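Side-chain contacts in TqaA (Penicillium aethiopicum, PDB 5DLK), which probably closes a carrier-bound peptide into a macrocycle through this C-terminal condensation-like domain of a fungal nonribosomal peptide synthetase: residues T100-H105 against P109-L114; P338-D343 against R470-T475; W344-L349 against T461-D466. One frame throughout, in Å; residues are numbered along the deposited sequence.

Contact 1 of 3, residues T100-H105 against P109-L114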
ATOM      1  N   THR A 100       9.614   7.038  12.034  1.00 23.14           N
ATOM      2  CA  THR A 100       8.323   7.327  12.628  1.00 20.47           C
ATOM      3  C   THR A 100       7.843   6.198  13.540  1.00 22.70           C
ATOM      4  O   THR A 100       7.960   5.011  13.217  1.00 22.67           O
ATOM      5  CB  THR A 100       7.273   7.607  11.508  1.00 20.36           C
ATOM      6  OG1 THR A 100       7.675   8.763  10.775  1.00 23.19           O
ATOM      7  CG2 THR A 100       5.933   7.864  12.092  1.00 23.56           C
ATOM      8  N   SER A 101       7.291   6.601  14.678  1.00 21.29           N
ATOM      9  CA  SER A 101       6.701   5.737  15.675  1.00 24.34           C
ATOM     10  C   SER A 101       5.186   5.983  15.677  1.00 27.56           C
ATOM     11  O   SER A 101       4.741   7.125  15.502  1.00 25.75           O
ATOM     12  CB  SER A 101       7.341   6.044  17.044  1.00 23.39           C
ATOM     13  OG  SER A 101       6.525   5.673  18.133  1.00 27.97           O
ATOM     14  N   PHE A 102       4.400   4.924  15.847  1.00 25.07           N
ATOM     15  CA  PHE A 102       2.945   5.045  15.820  1.00 25.24           C
ATOM     16  C   PHE A 102       2.360   4.687  17.164  1.00 26.91           C
ATOM     17  O   PHE A 102       2.698   3.654  17.740  1.00 26.86           O
ATOM     18  CB  PHE A 102       2.319   4.131  14.746  1.00 21.88           C
ATOM     19  CG  PHE A 102       2.769   4.432  13.359  1.00 23.48           C
ATOM     20  CD1 PHE A 102       3.949   3.903  12.868  1.00 23.18           C
ATOM     21  CD2 PHE A 102       1.990   5.222  12.518  1.00 26.39           C
ATOM     22  CE1 PHE A 102       4.368   4.188  11.575  1.00 21.04           C
ATOM     23  CE2 PHE A 102       2.395   5.507  11.237  1.00 24.86           C
ATOM     24  CZ  PHE A 102       3.588   4.997  10.759  1.00 24.87           C
ATOM     25  N   VAL A 103       1.476   5.535  17.674  1.00 25.80           N
ATOM     26  CA  VAL A 103       0.695   5.145  18.836  1.00 27.05           C
ATOM     27  C   VAL A 103      -0.731   5.611  18.644  1.00 30.46           C
ATOM     28  O   VAL A 103      -1.038   6.382  17.738  1.00 30.25           O
ATOM     29  CB  VAL A 103       1.240   5.735  20.179  1.00 28.99           C
ATOM     30  CG1 VAL A 103       2.658   5.269  20.457  1.00 28.16           C
ATOM     31  CG2 VAL A 103       1.168   7.252  20.172  1.00 28.93           C
ATOM     32  N   GLU A 104      -1.598   5.135  19.517  1.00 35.10           N
ATOM     33  CA  GLU A 104      -2.983   5.518  19.499  1.00 42.84           C
ATOM     34  C   GLU A 104      -3.196   6.596  20.555  1.00 47.64           C
ATOM     35  O   GLU A 104      -2.790   6.419  21.687  1.00 43.48           O
ATOM     36  CB  GLU A 104      -3.853   4.308  19.801  1.00 45.11           C
ATOM     37  CG  GLU A 104      -4.995   4.035  18.863  1.00 49.76           C
ATOM     38  CD  GLU A 104      -5.619   2.673  19.121  1.00 53.56           C
ATOM     39  OE1 GLU A 104      -5.608   2.206  20.279  1.00 60.10           O
ATOM     40  OE2 GLU A 104      -6.103   2.049  18.158  1.00 54.24           O
ATOM     41  N   HIS A 105      -3.802   7.721  20.178  1.00 54.05           N
ATOM     42  CA  HIS A 105      -4.722   8.416  21.095  1.00 61.50           C
ATOM     43  C   HIS A 105      -6.055   8.887  20.684  1.00 63.64           C
ATOM     44  O   HIS A 105      -6.349   9.283  19.549  1.00 65.40           O
ATOM     45  CB  HIS A 105      -4.011   9.507  21.815  1.00 59.89           C
ATOM     46  CG  HIS A 105      -4.431  10.914  21.515  1.00 64.01           C
ATOM     47  ND1 HIS A 105      -5.646  11.479  21.854  1.00 69.82           N
ATOM     48  CD2 HIS A 105      -3.629  11.938  21.091  1.00 65.48           C
ATOM     49  CE1 HIS A 105      -5.621  12.750  21.478  1.00 64.80           C
ATOM     50  NE2 HIS A 105      -4.409  13.056  21.017  1.00 65.94           N
ATOM     51  N   PRO A 109      -5.078   6.794  15.589  1.00 48.51           N
ATOM     52  CA  PRO A 109      -3.621   6.702  15.499  1.00 40.20           C
ATOM     53  C   PRO A 109      -2.899   7.994  15.106  1.00 34.45           C
ATOM     54  O   PRO A 109      -3.354   8.763  14.270  1.00 31.40           O
ATOM     55  CB  PRO A 109      -3.425   5.632  14.426  1.00 39.44           C
ATOM     56  CG  PRO A 109      -4.596   5.777  13.507  1.00 41.75           C
ATOM     57  CD  PRO A 109      -5.732   6.244  14.378  1.00 42.12           C
ATOM     58  N   ILE A 110      -1.747   8.208  15.728  1.00 28.64           N
ATOM     59  CA  ILE A 110      -0.924   9.363  15.429  1.00 24.80           C
ATOM     60  C   ILE A 110       0.464   8.885  15.098  1.00 20.99           C
ATOM     61  O   ILE A 110       0.855   7.798  15.517  1.00 27.27           O
ATOM     62  CB  ILE A 110      -0.858  10.335  16.617  1.00 30.79           C
ATOM     63  CG1 ILE A 110      -0.408   9.584  17.859  1.00 29.54           C
ATOM     64  CG2 ILE A 110      -2.228  10.948  16.868  1.00 32.06           C
ATOM     65  CD1 ILE A 110      -0.124  10.487  19.059  1.00 32.35           C
ATOM     66  N   GLN A 111       1.212   9.673  14.344  1.00 22.55           N
ATOM     67  CA  GLN A 111       2.586   9.291  14.092  1.00 24.33           C
ATOM     68  C   GLN A 111       3.556  10.329  14.686  1.00 24.81           C
ATOM     69  O   GLN A 111       3.366  11.533  14.560  1.00 24.39           O
ATOM     70  CB  GLN A 111       2.813   9.066  12.591  1.00 33.13           C
ATOM     71  CG  GLN A 111       2.543  10.228  11.698  1.00 29.20           C
ATOM     72  CD  GLN A 111       2.294   9.820  10.236  1.00 26.45           C
ATOM     73  OE1 GLN A 111       3.037   9.044   9.636  1.00 21.66           O
ATOM     74  NE2 GLN A 111       1.261  10.400   9.648  1.00 24.89           N
ATOM     75  N   LEU A 112       4.547   9.823  15.412  1.00 26.70           N
ATOM     76  CA  LEU A 112       5.594  10.652  16.003  1.00 25.79           C
ATOM     77  C   LEU A 112       6.828  10.537  15.130  1.00 22.61           C
ATOM     78  O   LEU A 112       7.407   9.462  15.013  1.00 24.35           O
ATOM     79  CB  LEU A 112       5.903  10.208  17.438  1.00 24.82           C
ATOM     80  CG  LEU A 112       4.888  10.500  18.548  1.00 28.58           C
ATOM     81  CD1 LEU A 112       3.647   9.616  18.457  1.00 32.25           C
ATOM     82  CD2 LEU A 112       5.531  10.359  19.911  1.00 33.46           C
ATOM     83  N   VAL A 113       7.206  11.636  14.493  1.00 23.75           N
ATOM     84  CA  VAL A 113       8.408  11.666  13.690  1.00 24.22           C
ATOM     85  C   VAL A 113       9.574  11.954  14.632  1.00 27.60           C
ATOM     86  O   VAL A 113       9.598  12.984  15.288  1.00 25.19           O
ATOM     87  CB  VAL A 113       8.347  12.729  12.592  1.00 28.65           C
ATOM     88  CG1 VAL A 113       9.573  12.639  11.700  1.00 28.07           C
ATOM     89  CG2 VAL A 113       7.058  12.573  11.758  1.00 24.55           C
ATOM     90  N   LEU A 114      10.520  11.026  14.700  1.00 27.25           N
ATOM     91  CA  LEU A 114      11.692  11.186  15.552  1.00 22.74           C
ATOM     92  C   LEU A 114      12.887  11.743  14.782  1.00 27.14           C
ATOM     93  O   LEU A 114      13.028  11.522  13.582  1.00 25.21           O
ATOM     94  CB  LEU A 114      12.065   9.846  16.178  1.00 27.64           C
ATOM     95  CG  LEU A 114      10.982   9.166  17.012  1.00 22.98           C
ATOM     96  CD1 LEU A 114      11.539   7.928  17.750  1.00 25.63           C
ATOM     97  CD2 LEU A 114      10.339  10.146  17.988  1.00 25.04           C
TER
HETATM   98  O   HOH W   1       5.814  10.341   9.294  1.00 23.33           O

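Contact 2 of 3, residues P338-D343 against R470-T475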
ATOM      1  N   PRO A 338     -26.261   1.940 -18.648  1.00 17.37           N
ATOM      2  CA  PRO A 338     -27.520   2.471 -19.189  1.00 17.65           C
ATOM      3  C   PRO A 338     -28.606   1.392 -19.274  1.00 17.60           C
ATOM      4  O   PRO A 338     -28.340   0.216 -19.051  1.00 20.17           O
ATOM      5  CB  PRO A 338     -27.116   2.952 -20.595  1.00 19.30           C
ATOM      6  CG  PRO A 338     -26.051   2.024 -21.007  1.00 21.08           C
ATOM      7  CD  PRO A 338     -25.248   1.748 -19.694  1.00 17.21           C
ATOM      8  N   GLU A 339     -29.830   1.789 -19.627  1.00 20.38           N
ATOM      9  CA  GLU A 339     -30.880   0.801 -19.883  1.00 26.79           C
ATOM     10  C   GLU A 339     -30.524  -0.067 -21.097  1.00 24.84           C
ATOM     11  O   GLU A 339     -29.697   0.335 -21.923  1.00 21.75           O
ATOM     12  CB  GLU A 339     -32.231   1.502 -20.094  1.00 29.75           C
ATOM     13  CG  GLU A 339     -32.755   2.245 -18.861  1.00 32.36           C
ATOM     14  CD  GLU A 339     -33.001   1.320 -17.650  1.00 38.30           C
ATOM     15  OE1 GLU A 339     -33.643   0.251 -17.810  1.00 40.24           O
ATOM     16  OE2 GLU A 339     -32.543   1.661 -16.534  1.00 41.54           O
ATOM     17  N   ASP A 340     -31.139  -1.248 -21.196  1.00 20.60           N
ATOM     18  CA  ASP A 340     -30.836  -2.213 -22.244  1.00 24.91           C
ATOM     19  C   ASP A 340     -30.970  -1.582 -23.642  1.00 20.66           C
ATOM     20  O   ASP A 340     -30.230  -1.930 -24.554  1.00 23.64           O
ATOM     21  CB  ASP A 340     -31.771  -3.427 -22.174  1.00 25.81           C
ATOM     22  CG  ASP A 340     -31.493  -4.340 -20.985  1.00 38.78           C
ATOM     23  OD1 ASP A 340     -30.487  -4.148 -20.260  1.00 32.97           O
ATOM     24  OD2 ASP A 340     -32.300  -5.278 -20.798  1.00 41.19           O
ATOM     25  N   SER A 341     -31.923  -0.672 -23.775  1.00 21.75           N
ATOM     26  CA  SER A 341     -32.240  -0.039 -25.071  1.00 20.09           C
ATOM     27  C   SER A 341     -31.031   0.667 -25.686  1.00 21.84           C
ATOM     28  O   SER A 341     -30.919   0.785 -26.912  1.00 18.17           O
ATOM     29  CB  SER A 341     -33.401   0.955 -24.916  1.00 19.42           C
ATOM     30  OG  SER A 341     -33.102   2.058 -24.068  1.00 25.61           O
ATOM     31  N   THR A 342     -30.107   1.118 -24.840  1.00 18.36           N
ATOM     32  CA  THR A 342     -28.917   1.809 -25.339  1.00 21.67           C
ATOM     33  C   THR A 342     -27.904   0.826 -25.957  1.00 18.05           C
ATOM     34  O   THR A 342     -27.064   1.194 -26.803  1.00 17.22           O
ATOM     35  CB  THR A 342     -28.287   2.636 -24.196  1.00 26.55           C
ATOM     36  OG1 THR A 342     -29.248   3.598 -23.741  1.00 26.43           O
ATOM     37  CG2 THR A 342     -27.018   3.368 -24.637  1.00 21.48           C
ATOM     38  N   ASP A 343     -27.998  -0.439 -25.552  1.00 18.22           N
ATOM     39  CA  ASP A 343     -27.212  -1.526 -26.140  1.00 18.85           C
ATOM     40  C   ASP A 343     -25.708  -1.255 -26.065  1.00 17.24           C
ATOM     41  O   ASP A 343     -24.999  -1.311 -27.065  1.00 15.99           O
ATOM     42  CB  ASP A 343     -27.625  -1.754 -27.594  1.00 21.50           C
ATOM     43  CG  ASP A 343     -27.844  -3.213 -27.917  1.00 30.96           C
ATOM     44  OD1 ASP A 343     -27.437  -4.078 -27.109  1.00 37.84           O
ATOM     45  OD2 ASP A 343     -28.406  -3.483 -28.999  1.00 40.56           O
ATOM     46  N   ARG A 470     -21.791  -6.914 -27.475  1.00 20.57           N
ATOM     47  CA  ARG A 470     -22.856  -6.274 -26.698  1.00 21.23           C
ATOM     48  C   ARG A 470     -22.814  -6.786 -25.271  1.00 22.73           C
ATOM     49  O   ARG A 470     -22.687  -7.991 -25.050  1.00 20.76           O
ATOM     50  CB  ARG A 470     -24.237  -6.540 -27.313  1.00 24.10           C
ATOM     51  CG  ARG A 470     -24.542  -5.746 -28.568  1.00 32.29           C
ATOM     52  CD  ARG A 470     -25.884  -6.197 -29.185  1.00 40.59           C
ATOM     53  NE  ARG A 470     -26.739  -6.859 -28.195  1.00 42.81           N
ATOM     54  CZ  ARG A 470     -28.066  -6.953 -28.274  1.00 44.66           C
ATOM     55  NH1 ARG A 470     -28.716  -6.429 -29.305  1.00 51.20           N
ATOM     56  NH2 ARG A 470     -28.749  -7.569 -27.318  1.00 51.65           N
ATOM     57  N   LEU A 471     -22.909  -5.886 -24.291  1.00 20.18           N
ATOM     58  CA  LEU A 471     -22.944  -6.340 -22.895  1.00 19.95           C
ATOM     59  C   LEU A 471     -24.060  -7.344 -22.653  1.00 25.51           C
ATOM     60  O   LEU A 471     -23.890  -8.307 -21.891  1.00 24.78           O
ATOM     61  CB  LEU A 471     -23.128  -5.156 -21.942  1.00 20.45           C
ATOM     62  CG  LEU A 471     -21.940  -4.247 -21.676  1.00 21.80           C
ATOM     63  CD1 LEU A 471     -22.294  -3.225 -20.558  1.00 17.04           C
ATOM     64  CD2 LEU A 471     -20.697  -5.059 -21.312  1.00 20.30           C
ATOM     65  N   LEU A 472     -25.206  -7.127 -23.296  1.00 23.55           N
ATOM     66  CA  LEU A 472     -26.332  -8.053 -23.143  1.00 31.62           C
ATOM     67  C   LEU A 472     -25.986  -9.489 -23.562  1.00 33.06           C
ATOM     68  O   LEU A 472     -26.646 -10.436 -23.145  1.00 39.59           O
ATOM     69  CB  LEU A 472     -27.544  -7.567 -23.949  1.00 31.14           C
ATOM     70  CG  LEU A 472     -28.309  -6.429 -23.274  1.00 36.26           C
ATOM     71  CD1 LEU A 472     -29.380  -5.828 -24.194  1.00 37.73           C
ATOM     72  CD2 LEU A 472     -28.929  -6.943 -21.983  1.00 38.13           C
ATOM     73  N   ASP A 473     -24.951  -9.642 -24.380  1.00 29.93           N
ATOM     74  CA  ASP A 473     -24.579 -10.953 -24.905  1.00 33.13           C
ATOM     75  C   ASP A 473     -23.476 -11.639 -24.098  1.00 33.30           C
ATOM     76  O   ASP A 473     -23.064 -12.759 -24.423  1.00 35.65           O
ATOM     77  CB  ASP A 473     -24.126 -10.825 -26.359  1.00 31.42           C
ATOM     78  CG  ASP A 473     -25.270 -10.465 -27.303  1.00 37.93           C
ATOM     79  OD1 ASP A 473     -26.439 -10.750 -26.959  1.00 38.45           O
ATOM     80  OD2 ASP A 473     -24.997  -9.885 -28.379  1.00 35.66           O
ATOM     81  N   ILE A 474     -22.973 -10.963 -23.070  1.00 24.20           N
ATOM     82  CA  ILE A 474     -21.875 -11.507 -22.279  1.00 25.88           C
ATOM     83  C   ILE A 474     -22.400 -12.505 -21.254  1.00 29.20           C
ATOM     84  O   ILE A 474     -23.333 -12.201 -20.506  1.00 26.08           O
ATOM     85  CB  ILE A 474     -21.100 -10.403 -21.529  1.00 21.41           C
ATOM     86  CG1 ILE A 474     -20.555  -9.352 -22.499  1.00 26.47           C
ATOM     87  CG2 ILE A 474     -19.975 -11.010 -20.676  1.00 23.29           C
ATOM     88  CD1 ILE A 474     -19.294  -9.732 -23.218  1.00 27.06           C
ATOM     89  N   THR A 475     -21.796 -13.691 -21.218  1.00 27.50           N
ATOM     90  CA  THR A 475     -22.084 -14.661 -20.162  1.00 29.22           C
ATOM     91  C   THR A 475     -20.792 -15.028 -19.447  1.00 26.95           C
ATOM     92  O   THR A 475     -19.704 -14.867 -19.995  1.00 30.18           O
ATOM     93  CB  THR A 475     -22.742 -15.944 -20.720  1.00 29.53           C
ATOM     94  OG1 THR A 475     -21.822 -16.590 -21.606  1.00 33.92           O
ATOM     95  CG2 THR A 475     -24.017 -15.601 -21.473  1.00 35.24           C
TER
HETATM   96  O   HOH W   2     -25.675  -4.425 -24.634  1.00 22.90           O

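Contact 3 of 3, residues W344-L349 against T461-D466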
ATOM      1  N   TRP A 344     -25.220  -0.931 -24.873  1.00 16.76           N
ATOM      2  CA  TRP A 344     -23.783  -0.768 -24.694  1.00 16.60           C
ATOM      3  C   TRP A 344     -22.967  -1.987 -25.131  1.00 17.12           C
ATOM      4  O   TRP A 344     -23.382  -3.140 -24.943  1.00 16.29           O
ATOM      5  CB  TRP A 344     -23.446  -0.499 -23.234  1.00 15.26           C
ATOM      6  CG  TRP A 344     -23.227   0.932 -22.891  1.00 15.14           C
ATOM      7  CD1 TRP A 344     -23.544   2.038 -23.635  1.00 17.02           C
ATOM      8  CD2 TRP A 344     -22.644   1.404 -21.685  1.00 18.99           C
ATOM      9  NE1 TRP A 344     -23.195   3.186 -22.940  1.00 16.32           N
ATOM     10  CE2 TRP A 344     -22.634   2.813 -21.743  1.00 16.89           C
ATOM     11  CE3 TRP A 344     -22.128   0.764 -20.546  1.00 15.93           C
ATOM     12  CZ2 TRP A 344     -22.139   3.591 -20.702  1.00 18.26           C
ATOM     13  CZ3 TRP A 344     -21.631   1.546 -19.506  1.00 15.81           C
ATOM     14  CH2 TRP A 344     -21.637   2.942 -19.596  1.00 18.72           C
ATOM     15  N   THR A 345     -21.809  -1.704 -25.706  1.00 17.55           N
ATOM     16  CA  THR A 345     -20.800  -2.722 -25.958  1.00 17.79           C
ATOM     17  C   THR A 345     -19.789  -2.738 -24.831  1.00 18.44           C
ATOM     18  O   THR A 345     -19.756  -1.850 -23.987  1.00 17.38           O
ATOM     19  CB  THR A 345     -20.052  -2.461 -27.265  1.00 18.40           C
ATOM     20  OG1 THR A 345     -19.305  -1.248 -27.140  1.00 17.37           O
ATOM     21  CG2 THR A 345     -21.040  -2.324 -28.437  1.00 22.20           C
ATOM     22  N   VAL A 346     -18.951  -3.763 -24.826  1.00 17.37           N
ATOM     23  CA  VAL A 346     -17.817  -3.800 -23.925  1.00 16.41           C
ATOM     24  C   VAL A 346     -16.979  -2.525 -24.007  1.00 15.68           C
ATOM     25  O   VAL A 346     -16.588  -1.971 -22.980  1.00 15.13           O
ATOM     26  CB  VAL A 346     -16.950  -5.029 -24.232  1.00 16.74           C
ATOM     27  CG1 VAL A 346     -15.596  -4.925 -23.530  1.00 15.90           C
ATOM     28  CG2 VAL A 346     -17.712  -6.301 -23.836  1.00 14.90           C
ATOM     29  N   MET A 347     -16.731  -2.021 -25.213  1.00 15.69           N
ATOM     30  CA  MET A 347     -15.940  -0.800 -25.335  1.00 15.57           C
ATOM     31  C   MET A 347     -16.570   0.395 -24.597  1.00 14.98           C
ATOM     32  O   MET A 347     -15.860   1.198 -23.994  1.00 16.07           O
ATOM     33  CB  MET A 347     -15.743  -0.424 -26.808  1.00 17.79           C
ATOM     34  CG  MET A 347     -14.568   0.518 -26.997  1.00 26.02           C
ATOM     35  SD  MET A 347     -13.021  -0.411 -26.723  1.00 31.92           S
ATOM     36  CE  MET A 347     -12.941  -1.279 -28.295  1.00 40.67           C
ATOM     37  N   ASP A 348     -17.892   0.507 -24.684  1.00 14.98           N
ATOM     38  CA  ASP A 348     -18.628   1.593 -24.021  1.00 15.26           C
ATOM     39  C   ASP A 348     -18.428   1.492 -22.515  1.00 14.59           C
ATOM     40  O   ASP A 348     -18.238   2.504 -21.835  1.00 14.63           O
ATOM     41  CB  ASP A 348     -20.121   1.541 -24.355  1.00 17.30           C
ATOM     42  CG  ASP A 348     -20.405   1.773 -25.846  1.00 19.05           C
ATOM     43  OD1 ASP A 348     -19.771   2.670 -26.420  1.00 22.65           O
ATOM     44  OD2 ASP A 348     -21.252   1.062 -26.424  1.00 18.72           O
ATOM     45  N   LEU A 349     -18.487   0.268 -21.993  1.00 13.06           N
ATOM     46  CA  LEU A 349     -18.272   0.058 -20.562  1.00 12.78           C
ATOM     47  C   LEU A 349     -16.834   0.397 -20.190  1.00 14.06           C
ATOM     48  O   LEU A 349     -16.583   1.023 -19.153  1.00 14.46           O
ATOM     49  CB  LEU A 349     -18.617  -1.395 -20.167  1.00 13.57           C
ATOM     50  CG  LEU A 349     -18.174  -1.785 -18.757  1.00 14.45           C
ATOM     51  CD1 LEU A 349     -18.872  -0.901 -17.730  1.00 13.34           C
ATOM     52  CD2 LEU A 349     -18.452  -3.276 -18.486  1.00 13.94           C
ATOM     53  N   THR A 461     -10.811 -11.828 -19.817  1.00 17.63           N
ATOM     54  CA  THR A 461     -10.432 -12.428 -21.102  1.00 16.80           C
ATOM     55  C   THR A 461     -11.523 -12.256 -22.171  1.00 18.46           C
ATOM     56  O   THR A 461     -11.227 -12.002 -23.333  1.00 19.81           O
ATOM     57  CB  THR A 461     -10.106 -13.914 -20.936  1.00 20.67           C
ATOM     58  OG1 THR A 461      -8.964 -14.031 -20.084  1.00 17.82           O
ATOM     59  CG2 THR A 461      -9.797 -14.534 -22.288  1.00 19.90           C
ATOM     60  N   LYS A 462     -12.785 -12.370 -21.777  1.00 17.30           N
ATOM     61  CA  LYS A 462     -13.865 -12.188 -22.745  1.00 17.55           C
ATOM     62  C   LYS A 462     -13.891 -10.750 -23.284  1.00 19.95           C
ATOM     63  O   LYS A 462     -14.048 -10.524 -24.486  1.00 18.22           O
ATOM     64  CB  LYS A 462     -15.202 -12.559 -22.112  1.00 21.96           C
ATOM     65  CG  LYS A 462     -16.361 -12.621 -23.098  1.00 34.33           C
ATOM     66  CD  LYS A 462     -17.442 -13.591 -22.620  1.00 40.84           C
ATOM     67  CE  LYS A 462     -16.866 -14.984 -22.379  1.00 40.19           C
ATOM     68  NZ  LYS A 462     -17.923 -15.970 -22.001  1.00 39.43           N
ATOM     69  N   PHE A 463     -13.727  -9.782 -22.388  1.00 16.52           N
ATOM     70  CA  PHE A 463     -13.681  -8.373 -22.791  1.00 18.63           C
ATOM     71  C   PHE A 463     -12.558  -8.119 -23.798  1.00 20.05           C
ATOM     72  O   PHE A 463     -12.741  -7.413 -24.795  1.00 21.37           O
ATOM     73  CB  PHE A 463     -13.479  -7.473 -21.572  1.00 17.70           C
ATOM     74  CG  PHE A 463     -14.735  -7.220 -20.748  1.00 16.20           C
ATOM     75  CD1 PHE A 463     -15.934  -7.826 -21.045  1.00 16.64           C
ATOM     76  CD2 PHE A 463     -14.676  -6.343 -19.663  1.00 18.56           C
ATOM     77  CE1 PHE A 463     -17.075  -7.591 -20.264  1.00 16.79           C
ATOM     78  CE2 PHE A 463     -15.804  -6.081 -18.890  1.00 18.14           C
ATOM     79  CZ  PHE A 463     -16.999  -6.687 -19.184  1.00 15.45           C
ATOM     80  N   SER A 464     -11.401  -8.710 -23.518  1.00 18.98           N
ATOM     81  CA  SER A 464     -10.197  -8.563 -24.320  1.00 21.09           C
ATOM     82  C   SER A 464     -10.372  -9.186 -25.707  1.00 22.82           C
ATOM     83  O   SER A 464      -9.981  -8.610 -26.733  1.00 23.37           O
ATOM     84  CB  SER A 464      -9.019  -9.230 -23.580  1.00 25.56           C
ATOM     85  OG  SER A 464      -7.876  -9.342 -24.407  1.00 33.68           O
ATOM     86  N   THR A 465     -10.957 -10.374 -25.711  1.00 20.42           N
ATOM     87  CA  THR A 465     -11.163 -11.156 -26.929  1.00 22.51           C
ATOM     88  C   THR A 465     -12.157 -10.487 -27.897  1.00 29.74           C
ATOM     89  O   THR A 465     -11.941 -10.496 -29.117  1.00 26.17           O
ATOM     90  CB  THR A 465     -11.629 -12.579 -26.566  1.00 24.52           C
ATOM     91  OG1 THR A 465     -10.647 -13.176 -25.702  1.00 25.21           O
ATOM     92  CG2 THR A 465     -11.786 -13.457 -27.805  1.00 27.52           C
ATOM     93  N   ASP A 466     -13.235  -9.894 -27.377  1.00 23.08           N
ATOM     94  CA  ASP A 466     -14.179  -9.193 -28.259  1.00 25.36           C
ATOM     95  C   ASP A 466     -14.699  -7.881 -27.668  1.00 21.61           C
ATOM     96  O   ASP A 466     -15.800  -7.839 -27.130  1.00 22.83           O
ATOM     97  CB  ASP A 466     -15.373 -10.078 -28.600  1.00 27.40           C
ATOM     98  CG  ASP A 466     -16.243  -9.482 -29.713  1.00 38.35           C
ATOM     99  OD1 ASP A 466     -15.861  -8.426 -30.271  1.00 38.33           O
ATOM    100  OD2 ASP A 466     -17.303 -10.069 -30.036  1.00 43.90           O
TER

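Contact 1 of 3, residues T100-H105 against P109-L114
Ile-110 and Val-103 face each other as an antiparallel hydrogen-bonded pair, and Val-103 sets its CG2 methyl against Ile-110 CG1 at 3.6 Å. Ile-110 CG1 occupies the crowded position between its backbone N and carbonyl carbon (chi1 54°), which lays it within 3.3 Å of Val-103 O and hands CD1 to the valine as well. Leu-112 CD1 touches the same valine methyl at 3.8 Å, and Leu-32 of helix 29-38 closes over Ile-110 and Leu-112. On the other face, Thr-100, paired with Val-113, reaches diagonally: its CG2 meets Gln-111 CB at 3.4 Å and lies over the rim of the Phe-102 ring. A water donates to both Thr-100 OG1 (2.9 Å) and Gln-111 OE1 (3.1 Å). Ser-96 O is a further partner of the threonine hydroxyl, while Pro-53 O and Gln-58 hold the glutamine amide. The strands exchange four backbone bonds, the straightest from Ile-110 N to Val-103 O, and 108-115 is the middle strand of an antiparallel sheet with 47-53 and 100-105. Val-103, Ile-110 and Leu-112 thus cluster under helix 29-38, while the buried polar ends of Thr-100 and Gln-111 are met by water, backbone and a second amide.

Contact 2 of 3, residues P338-D343 against R470-T475
Asp-343 brings its carboxylate over one face of the Arg-470 guanidinium, the two planes standing 71° apart. OD1 hangs 3.0 Å above the guanidinium plane near its rim, and Asp-343 OD2 lies 3.0 Å from Arg-470 NH1. Because that oxygen is well out of the plane, no N-H points at it, and the salt bridge is one of charge alone. A second carboxylate oxygen, Asp-473 OD2, lies on the other side of the plane, off its NE end and 3.5 Å from Arg-470 NE; the three residues form a salt-bridge network. A sharp bend in the arginine chain (chi3 22°) turns the guanidinium across Asp-343.

Beside this pair, Leu-472 spreads its two methyls along the other segment: CD2 rests 3.6 Å from Asp-340 OD1, and CD1 touches both Asp-340 CB and Asp-343 OD1. One water links the segments more directionally, donating to Asp-343 OD1 and accepting from Leu-472 N, 3.1 Å away.

Asp-343 follows the 3-10 segment 340-342, and Arg-470 precedes the one at 471-473. Asp-343 N is bonded to Asp-340 O, and Asp-473 N to Arg-470 O at 2.9 Å; these bonds close the two turns, the second bringing Asp-473 back beside Arg-470. Further out, Leu-471 packs on Phe-337 and Trp-344, and its backbone bonds to Trp-344.

At this exposed site the bonding is mostly electrostatic and weakly directional; the shared arginine charge would be expected to ease the approach of the two aspartates and to favour their ionised forms.

Contact 3 of 3, residues W344-L349 against T461-D466
Val-346 and Phe-463 carry this helix-to-helix contact, and both valine methyls come from the same side of the ring, CG1 over the face and CG2 out by the CD1 rim. CG1 lies 4.1 Å from the Phe-463 ring centroid and 28° off the normal, a CH-pi contact; CG2 meets Phe-463 CD1 at 3.6 Å. With CG1 anti to the backbone N (chi1 167°), CG2 falls beside that N, and the two branches fork toward the ring together. Farther along the ring, Leu-349 CD2 touches Phe-463 CZ at 3.8 Å, the two side chains crossing at about a right angle.

Phe-463 swings its CG beside its own backbone N, anti to the carbonyl carbon (chi1 -79°), which carries the ring toward helix 346-358. There it also packs on Leu-286, Ala-289 and Leu-293 of helix 283-299. An alanine here would remove the ring, and the loss would probably leave Val-346 and Leu-349 facing a gap between three helices.

The start of helix 346-358 is set by a capping box. Thr-345 N donates to Asp-348 OD2 at 2.9 Å and almost straight, while Asp-348 N gives a weak bond back to Thr-345 OG1. The Trp-344 indole lies over Asp-348 CB, 3.4 Å from the ring plane. In the other helix, Thr-461 O accepts from Thr-465 N and, on the opposite face of its plane, from Thr-465 OG1 at 2.7 Å.

A capped helix start thus meets the last turn of helix 446-465, with Phe-463 packed among these two helices and helix 283-299 in the C-terminal half of the condensation-domain fold.

In the fold
Contact 1 comes first along the chain and closes a tight beta hairpin, whose strand 108-115 also pairs with strand 47-53. It is complete long before the others begin and lies across the chain's centre from them, its centre about 51 Å from that of contact 2. After strand 329-336, segment 338-343 opens contact 2 and segment 344-349 follows at once with contact 3. Contact 3 closes at 461-466 and contact 2 at 470-475, so the inner loop sits within the outer one. Where the two touch, they tie the C-terminal tail both to the start of helix 346-358 and, through Lys-462 NZ and Thr-475 O, to helix 446-465.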